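Local structure of D-isomer specific 2-hydroxyacid dehydrogenase family protein (3HG7) at residues R141-I155 with L188-L202. The protein probably acts as an NAD-binding oxidoreductase of the D-isomer specific 2-hydroxyacid dehydrogenase family. The protein carries 1 engineered substitution. Residues are numbered along the deposited sequence; the frame is centred on the assembly and turned at random.
Sequences RTLLILGTGSIGQHI and LNKMLAQADVIVSVL
In the Rossmann-type NAD-binding domain, strand 142-146 pairs in parallel with strand 197-200, L144 N giving a nearly straight hydrogen bond to V197 O (2.9 Å) and L146 N another to V199 O (2.8 Å). L144 and L146 face helix 188-193. With CG of L144 anti to the backbone N (chi1 180°), its CD2 presses tightly on L192 CD2 (3.5 Å), while CB rests on A195 CB. L146 crosses L188 at about a right angle, CD2 against CD1 at 3.5 Å. On the opposite face, beneath helix 150-161, branched residues fill the interface: I155 CD1 meets V199 CG1 tip to tip (4.0 Å), and I151 CG2 lies on V201 CG1. G147, G149 and G152 are consistent with a dinucleotide-binding GxGxxG pattern: G147 has a positive phi (117°), and G152 CA packs on its carbonyl. At the strand's start, D196 OD2 accepts T142 N on its anti side (2.8 Å) and lies a long 3.7 Å from R141 NE, out of the guanidinium plane, linked by charge alone. K221 pairs with OD1, so the carboxylate probably stays ionised, pinning the N-terminal ends of two central strands while apolar side chains pack on both faces.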
ATOM      1  N   ARG A 141      18.462 -16.344   5.702  1.00 18.09           N
ATOM      2  CA  ARG A 141      17.670 -16.383   4.482  1.00 17.87           C
ATOM      3  C   ARG A 141      17.726 -15.016   3.805  1.00 17.58           C
ATOM      4  O   ARG A 141      18.031 -14.023   4.465  1.00 17.70           O
ATOM      5  CB  ARG A 141      16.223 -16.703   4.834  1.00 19.93           C
ATOM      6  CG  ARG A 141      16.082 -17.797   5.837  1.00 27.31           C
ATOM      7  CD  ARG A 141      15.910 -19.098   5.156  1.00 23.27           C
ATOM      8  NE  ARG A 141      14.741 -19.120   4.274  1.00 28.36           N
ATOM      9  CZ  ARG A 141      14.174 -20.243   3.851  1.00 24.76           C
ATOM     10  NH1 ARG A 141      13.145 -20.204   3.024  1.00 28.56           N
ATOM     11  NH2 ARG A 141      14.648 -21.416   4.266  1.00 28.83           N
ATOM     12  N   THR A 142      17.432 -14.971   2.503  1.00 16.29           N
ATOM     13  CA  THR A 142      17.560 -13.736   1.728  1.00 17.06           C
ATOM     14  C   THR A 142      16.227 -13.089   1.424  1.00 16.59           C
ATOM     15  O   THR A 142      15.354 -13.697   0.777  1.00 16.10           O
ATOM     16  CB  THR A 142      18.176 -13.976   0.361  1.00 19.52           C
ATOM     17  OG1 THR A 142      17.465 -15.058  -0.265  1.00 27.28           O
ATOM     18  CG2 THR A 142      19.646 -14.322   0.493  1.00 24.17           C
ATOM     19  N   LEU A 143      16.107 -11.839   1.859  1.00 16.28           N
ATOM     20  CA  LEU A 143      14.928 -11.022   1.573  1.00 16.37           C
ATOM     21  C   LEU A 143      15.290 -10.145   0.385  1.00 17.43           C
ATOM     22  O   LEU A 143      16.269  -9.430   0.455  1.00 17.03           O
ATOM     23  CB  LEU A 143      14.586 -10.143   2.784  1.00 16.15           C
ATOM     24  CG  LEU A 143      13.371  -9.206   2.708  1.00 14.93           C
ATOM     25  CD1 LEU A 143      12.114  -9.939   2.242  1.00 15.92           C
ATOM     26  CD2 LEU A 143      13.090  -8.492   4.042  1.00 16.32           C
ATOM     27  N   LEU A 144      14.525 -10.242  -0.704  1.00 18.11           N
ATOM     28  CA  LEU A 144      14.583  -9.272  -1.809  1.00 18.39           C
ATOM     29  C   LEU A 144      13.392  -8.320  -1.739  1.00 17.78           C
ATOM     30  O   LEU A 144      12.236  -8.779  -1.724  1.00 17.51           O
ATOM     31  CB  LEU A 144      14.512  -9.993  -3.152  1.00 19.16           C
ATOM     32  CG  LEU A 144      14.557  -9.081  -4.374  1.00 26.05           C
ATOM     33  CD1 LEU A 144      15.791  -8.177  -4.321  1.00 19.88           C
ATOM     34  CD2 LEU A 144      14.509  -9.887  -5.652  1.00 19.61           C
ATOM     35  N   ILE A 145      13.659  -7.014  -1.737  1.00 18.60           N
ATOM     36  CA  ILE A 145      12.593  -6.007  -1.726  1.00 19.04           C
ATOM     37  C   ILE A 145      12.700  -5.132  -2.982  1.00 21.51           C
ATOM     38  O   ILE A 145      13.790  -4.621  -3.302  1.00 22.38           O
ATOM     39  CB  ILE A 145      12.638  -5.113  -0.459  1.00 18.18           C
ATOM     40  CG1 ILE A 145      12.632  -5.969   0.811  1.00 21.24           C
ATOM     41  CG2 ILE A 145      11.476  -4.077  -0.480  1.00 20.75           C
ATOM     42  CD1 ILE A 145      12.827  -5.179   2.117  1.00 19.49           C
ATOM     43  N   LEU A 146      11.583  -5.022  -3.698  1.00 22.04           N
ATOM     44  CA  LEU A 146      11.439  -4.122  -4.842  1.00 23.28           C
ATOM     45  C   LEU A 146      10.770  -2.848  -4.366  1.00 24.20           C
ATOM     46  O   LEU A 146       9.589  -2.827  -4.029  1.00 24.97           O
ATOM     47  CB  LEU A 146      10.612  -4.768  -5.961  1.00 23.40           C
ATOM     48  CG  LEU A 146      10.869  -6.232  -6.309  1.00 29.84           C
ATOM     49  CD1 LEU A 146      10.166  -6.550  -7.610  1.00 24.22           C
ATOM     50  CD2 LEU A 146      12.351  -6.535  -6.420  1.00 24.28           C
ATOM     51  N   GLY A 147      11.550  -1.782  -4.326  1.00 25.06           N
ATOM     52  CA  GLY A 147      11.078  -0.500  -3.823  1.00 25.67           C
ATOM     53  C   GLY A 147      11.904  -0.158  -2.604  1.00 26.17           C
ATOM     54  O   GLY A 147      11.980  -0.941  -1.653  1.00 26.18           O
ATOM     55  N   THR A 148      12.514   1.020  -2.627  1.00 26.51           N
ATOM     56  CA  THR A 148      13.503   1.386  -1.627  1.00 27.11           C
ATOM     57  C   THR A 148      13.135   2.625  -0.828  1.00 26.37           C
ATOM     58  O   THR A 148      13.991   3.213  -0.147  1.00 26.60           O
ATOM     59  CB  THR A 148      14.877   1.601  -2.296  1.00 28.18           C
ATOM     60  OG1 THR A 148      15.503   2.761  -1.738  1.00 43.40           O
ATOM     61  CG2 THR A 148      14.678   1.844  -3.775  1.00 43.14           C
ATOM     62  N   GLY A 149      11.863   3.012  -0.895  1.00 25.59           N
ATOM     63  CA  GLY A 149      11.382   4.184  -0.187  1.00 24.61           C
ATOM     64  C   GLY A 149      11.260   3.879   1.285  1.00 23.64           C
ATOM     65  O   GLY A 149      11.864   2.930   1.775  1.00 22.47           O
ATOM     66  N   SER A 150      10.436   4.646   1.992  1.00 22.87           N
ATOM     67  CA  SER A 150      10.319   4.448   3.427  1.00 22.40           C
ATOM     68  C   SER A 150       9.703   3.086   3.753  1.00 21.51           C
ATOM     69  O   SER A 150      10.029   2.502   4.798  1.00 20.79           O
ATOM     70  CB  SER A 150       9.504   5.547   4.085  1.00 23.04           C
ATOM     71  OG  SER A 150       8.137   5.473   3.712  1.00 18.38           O
ATOM     72  N   ILE A 151       8.832   2.593   2.869  1.00 20.28           N
ATOM     73  CA  ILE A 151       8.210   1.273   3.090  1.00 19.57           C
ATOM     74  C   ILE A 151       9.270   0.170   2.922  1.00 19.51           C
ATOM     75  O   ILE A 151       9.443  -0.686   3.813  1.00 19.40           O
ATOM     76  CB  ILE A 151       7.004   1.014   2.174  1.00 18.91           C
ATOM     77  CG1 ILE A 151       5.859   1.990   2.508  1.00 19.54           C
ATOM     78  CG2 ILE A 151       6.465  -0.412   2.374  1.00 20.04           C
ATOM     79  CD1 ILE A 151       4.604   1.805   1.667  1.00 20.12           C
ATOM     80  N   GLY A 152       9.984   0.194   1.794  1.00 18.62           N
ATOM     81  CA  GLY A 152      11.048  -0.797   1.526  1.00 19.00           C
ATOM     82  C   GLY A 152      12.097  -0.813   2.613  1.00 19.31           C
ATOM     83  O   GLY A 152      12.520  -1.894   3.072  1.00 17.36           O
ATOM     84  N   GLN A 153      12.533   0.385   3.010  1.00 20.04           N
ATOM     85  CA  GLN A 153      13.514   0.524   4.088  1.00 20.49           C
ATOM     86  C   GLN A 153      13.037  -0.073   5.411  1.00 19.22           C
ATOM     87  O   GLN A 153      13.789  -0.769   6.080  1.00 17.71           O
ATOM     88  CB  GLN A 153      13.922   1.978   4.296  1.00 21.99           C
ATOM     89  CG  GLN A 153      14.859   2.525   3.241  1.00 26.65           C
ATOM     90  CD  GLN A 153      14.896   4.038   3.272  1.00 23.58           C
ATOM     91  OE1 GLN A 153      15.252   4.640   4.291  1.00 27.44           O
ATOM     92  NE2 GLN A 153      14.496   4.667   2.165  1.00 26.92           N
ATOM     93  N   HIS A 154      11.788   0.175   5.800  1.00 18.98           N
ATOM     94  CA  HIS A 154      11.368  -0.381   7.096  1.00 18.85           C
ATOM     95  C   HIS A 154      11.350  -1.922   7.080  1.00 17.45           C
ATOM     96  O   HIS A 154      11.847  -2.573   8.024  1.00 16.11           O
ATOM     97  CB  HIS A 154      10.046   0.199   7.597  1.00 20.23           C
ATOM     98  CG  HIS A 154       9.882   0.089   9.083  1.00 23.08           C
ATOM     99  ND1 HIS A 154       9.510  -1.085   9.704  1.00 21.90           N
ATOM    100  CD2 HIS A 154      10.056   1.000  10.072  1.00 22.54           C
ATOM    101  CE1 HIS A 154       9.457  -0.891  11.010  1.00 23.00           C
ATOM    102  NE2 HIS A 154       9.789   0.366  11.261  1.00 23.15           N
ATOM    103  N   ILE A 155      10.843  -2.490   5.984  1.00 16.03           N
ATOM    104  CA  ILE A 155      10.792  -3.951   5.830  1.00 14.68           C
ATOM    105  C   ILE A 155      12.209  -4.481   5.811  1.00 13.95           C
ATOM    106  O   ILE A 155      12.481  -5.614   6.264  1.00 13.56           O
ATOM    107  CB  ILE A 155      10.070  -4.357   4.521  1.00 13.75           C
ATOM    108  CG1 ILE A 155       8.600  -3.882   4.530  1.00 15.29           C
ATOM    109  CG2 ILE A 155      10.078  -5.865   4.320  1.00 14.93           C
ATOM    110  CD1 ILE A 155       8.017  -3.842   3.165  1.00 13.13           C
ATOM    111  N   LEU A 188      17.565  -8.010 -11.662  1.00 35.16           N
ATOM    112  CA  LEU A 188      16.419  -8.658 -11.012  1.00 35.28           C
ATOM    113  C   LEU A 188      16.455 -10.183 -11.048  1.00 34.68           C
ATOM    114  O   LEU A 188      16.345 -10.808  -9.992  1.00 34.93           O
ATOM    115  CB  LEU A 188      15.073  -8.127 -11.531  1.00 35.79           C
ATOM    116  CG  LEU A 188      13.859  -8.308 -10.607  1.00 43.30           C
ATOM    117  CD1 LEU A 188      14.146  -7.819  -9.188  1.00 36.12           C
ATOM    118  CD2 LEU A 188      12.636  -7.584 -11.154  1.00 36.28           C
ATOM    119  N   ASN A 189      16.608 -10.777 -12.235  1.00 33.95           N
ATOM    120  CA  ASN A 189      16.612 -12.251 -12.358  1.00 33.39           C
ATOM    121  C   ASN A 189      17.730 -12.908 -11.568  1.00 33.19           C
ATOM    122  O   ASN A 189      17.543 -13.968 -10.967  1.00 32.26           O
ATOM    123  CB  ASN A 189      16.686 -12.696 -13.825  1.00 33.32           C
ATOM    124  CG  ASN A 189      15.358 -12.548 -14.553  1.00 44.17           C
ATOM    125  OD1 ASN A 189      14.521 -11.734 -14.182  1.00 32.72           O
ATOM    126  ND2 ASN A 189      15.174 -13.334 -15.612  1.00 33.25           N
ATOM    127  N   LYS A 190      18.903 -12.277 -11.600  1.00 33.93           N
ATOM    128  CA  LYS A 190      20.045 -12.706 -10.799  1.00 34.62           C
ATOM    129  C   LYS A 190      19.729 -12.610  -9.303  1.00 34.17           C
ATOM    130  O   LYS A 190      20.047 -13.523  -8.538  1.00 34.10           O
ATOM    131  CB  LYS A 190      21.288 -11.888 -11.165  1.00 35.56           C
ATOM    132  CG  LYS A 190      22.028 -12.418 -12.392  1.00 39.82           C
ATOM    133  CD  LYS A 190      22.264 -11.340 -13.450  1.00 36.71           C
ATOM    134  CE  LYS A 190      22.965 -10.098 -12.898  1.00 40.05           C
ATOM    135  NZ  LYS A 190      23.128  -9.051 -13.940  1.00 37.27           N
ATOM    136  N   MET A 191      19.086 -11.513  -8.903  1.00 33.60           N
ATOM    137  CA  MET A 191      18.659 -11.321  -7.509  1.00 33.10           C
ATOM    138  C   MET A 191      17.526 -12.260  -7.065  1.00 31.63           C
ATOM    139  O   MET A 191      17.520 -12.741  -5.923  1.00 31.48           O
ATOM    140  CB  MET A 191      18.302  -9.848  -7.249  1.00 33.72           C
ATOM    141  CG  MET A 191      19.503  -8.909  -7.121  1.00 27.20           C
ATOM    142  SD  MET A 191      20.965  -9.557  -6.230  1.00 35.67           S
ATOM    143  CE  MET A 191      21.918 -10.378  -7.502  1.00 27.79           C
ATOM    144  N   LEU A 192      16.584 -12.529  -7.969  1.00 29.84           N
ATOM    145  CA  LEU A 192      15.459 -13.422  -7.692  1.00 27.87           C
ATOM    146  C   LEU A 192      15.921 -14.837  -7.420  1.00 26.67           C
ATOM    147  O   LEU A 192      15.350 -15.561  -6.577  1.00 24.87           O
ATOM    148  CB  LEU A 192      14.470 -13.424  -8.864  1.00 28.04           C
ATOM    149  CG  LEU A 192      13.543 -12.205  -9.040  1.00 32.08           C
ATOM    150  CD1 LEU A 192      12.650 -12.383 -10.269  1.00 28.16           C
ATOM    151  CD2 LEU A 192      12.689 -11.931  -7.799  1.00 28.40           C
ATOM    152  N   ALA A 193      16.960 -15.235  -8.153  1.00 25.92           N
ATOM    153  CA  ALA A 193      17.470 -16.583  -8.087  1.00 25.61           C
ATOM    154  C   ALA A 193      17.921 -16.934  -6.688  1.00 25.59           C
ATOM    155  O   ALA A 193      17.882 -18.099  -6.317  1.00 25.45           O
ATOM    156  CB  ALA A 193      18.627 -16.761  -9.076  1.00 25.99           C
ATOM    157  N   GLN A 194      18.370 -15.933  -5.928  1.00 26.22           N
ATOM    158  CA  GLN A 194      18.851 -16.168  -4.560  1.00 27.13           C
ATOM    159  C   GLN A 194      17.871 -15.680  -3.475  1.00 25.84           C
ATOM    160  O   GLN A 194      18.238 -15.595  -2.295  1.00 25.41           O
ATOM    161  CB  GLN A 194      20.245 -15.555  -4.354  1.00 28.66           C
ATOM    162  CG  GLN A 194      20.275 -14.034  -4.230  1.00 45.20           C
ATOM    163  CD  GLN A 194      21.614 -13.457  -4.628  1.00 30.38           C
ATOM    164  OE1 GLN A 194      22.049 -13.610  -5.771  1.00 45.83           O
ATOM    165  NE2 GLN A 194      22.285 -12.794  -3.687  1.00 45.60           N
ATOM    166  N   ALA A 195      16.645 -15.367  -3.887  1.00 24.91           N
ATOM    167  CA  ALA A 195      15.622 -14.811  -2.986  1.00 23.84           C
ATOM    168  C   ALA A 195      14.711 -15.881  -2.356  1.00 22.88           C
ATOM    169  O   ALA A 195      14.063 -16.657  -3.057  1.00 22.49           O
ATOM    170  CB  ALA A 195      14.779 -13.738  -3.713  1.00 23.84           C
ATOM    171  N   ASP A 196      14.652 -15.907  -1.028  1.00 21.63           N
ATOM    172  CA  ASP A 196      13.745 -16.826  -0.339  1.00 20.30           C
ATOM    173  C   ASP A 196      12.376 -16.180  -0.185  1.00 19.01           C
ATOM    174  O   ASP A 196      11.339 -16.856  -0.268  1.00 18.67           O
ATOM    175  CB  ASP A 196      14.312 -17.204   1.022  1.00 20.89           C
ATOM    176  CG  ASP A 196      15.628 -17.920   0.898  1.00 35.68           C
ATOM    177  OD1 ASP A 196      15.682 -18.874   0.083  1.00 21.56           O
ATOM    178  OD2 ASP A 196      16.603 -17.509   1.574  1.00 22.09           O
ATOM    179  N   VAL A 197      12.405 -14.872   0.057  1.00 19.10           N
ATOM    180  CA  VAL A 197      11.200 -14.072   0.210  1.00 19.38           C
ATOM    181  C   VAL A 197      11.378 -12.882  -0.722  1.00 20.71           C
ATOM    182  O   VAL A 197      12.468 -12.285  -0.773  1.00 21.96           O
ATOM    183  CB  VAL A 197      11.017 -13.571   1.659  1.00 19.40           C
ATOM    184  CG1 VAL A 197       9.672 -12.854   1.807  1.00 15.38           C
ATOM    185  CG2 VAL A 197      11.067 -14.739   2.659  1.00 15.30           C
ATOM    186  N   ILE A 198      10.323 -12.551  -1.459  1.00 20.39           N
ATOM    187  CA  ILE A 198      10.318 -11.405  -2.362  1.00 19.66           C
ATOM    188  C   ILE A 198       9.179 -10.479  -1.972  1.00 19.40           C
ATOM    189  O   ILE A 198       8.036 -10.930  -1.809  1.00 18.34           O
ATOM    190  CB  ILE A 198      10.119 -11.827  -3.834  1.00 19.16           C
ATOM    191  CG1 ILE A 198      11.124 -12.905  -4.248  1.00 26.47           C
ATOM    192  CG2 ILE A 198      10.305 -10.621  -4.760  1.00 26.48           C
ATOM    193  CD1 ILE A 198      10.598 -13.827  -5.319  1.00 19.70           C
ATOM    194  N   VAL A 199       9.488  -9.191  -1.807  1.00 19.32           N
ATOM    195  CA  VAL A 199       8.452  -8.212  -1.468  1.00 19.17           C
ATOM    196  C   VAL A 199       8.414  -7.141  -2.559  1.00 20.02           C
ATOM    197  O   VAL A 199       9.341  -6.339  -2.681  1.00 19.56           O
ATOM    198  CB  VAL A 199       8.646  -7.595  -0.044  1.00 19.24           C
ATOM    199  CG1 VAL A 199       7.557  -6.569   0.255  1.00 16.92           C
ATOM    200  CG2 VAL A 199       8.534  -8.679   1.028  1.00 17.68           C
ATOM    201  N   SER A 200       7.355  -7.171  -3.359  1.00 21.03           N
ATOM    202  CA  SER A 200       7.086  -6.138  -4.362  1.00 22.34           C
ATOM    203  C   SER A 200       6.271  -4.957  -3.806  1.00 23.96           C
ATOM    204  O   SER A 200       5.124  -5.107  -3.374  1.00 24.47           O
ATOM    205  CB  SER A 200       6.392  -6.758  -5.577  1.00 22.17           C
ATOM    206  OG  SER A 200       6.331  -5.832  -6.649  1.00 37.50           O
ATOM    207  N   VAL A 201       6.889  -3.784  -3.774  1.00 24.83           N
ATOM    208  CA  VAL A 201       6.223  -2.596  -3.277  1.00 26.31           C
ATOM    209  C   VAL A 201       6.424  -1.496  -4.314  1.00 28.25           C
ATOM    210  O   VAL A 201       6.851  -0.395  -3.979  1.00 28.94           O
ATOM    211  CB  VAL A 201       6.813  -2.068  -1.946  1.00 26.27           C
ATOM    212  CG1 VAL A 201       5.696  -1.417  -1.103  1.00 28.24           C
ATOM    213  CG2 VAL A 201       7.542  -3.131  -1.164  1.00 29.09           C
ATOM    214  N   LEU A 202       6.147  -1.804  -5.576  1.00 29.56           N
ATOM    215  CA  LEU A 202       6.536  -0.892  -6.657  1.00 30.56           C
ATOM    216  C   LEU A 202       5.411   0.051  -7.045  1.00 30.95           C
ATOM    217  O   LEU A 202       4.244  -0.363  -7.070  1.00 30.70           O
ATOM    218  CB  LEU A 202       6.956  -1.671  -7.895  1.00 31.03           C
ATOM    219  CG  LEU A 202       8.321  -2.346  -7.932  1.00 38.15           C
ATOM    220  CD1 LEU A 202       8.310  -3.283  -9.105  1.00 31.76           C
ATOM    221  CD2 LEU A 202       9.492  -1.357  -8.032  1.00 31.46           C
TER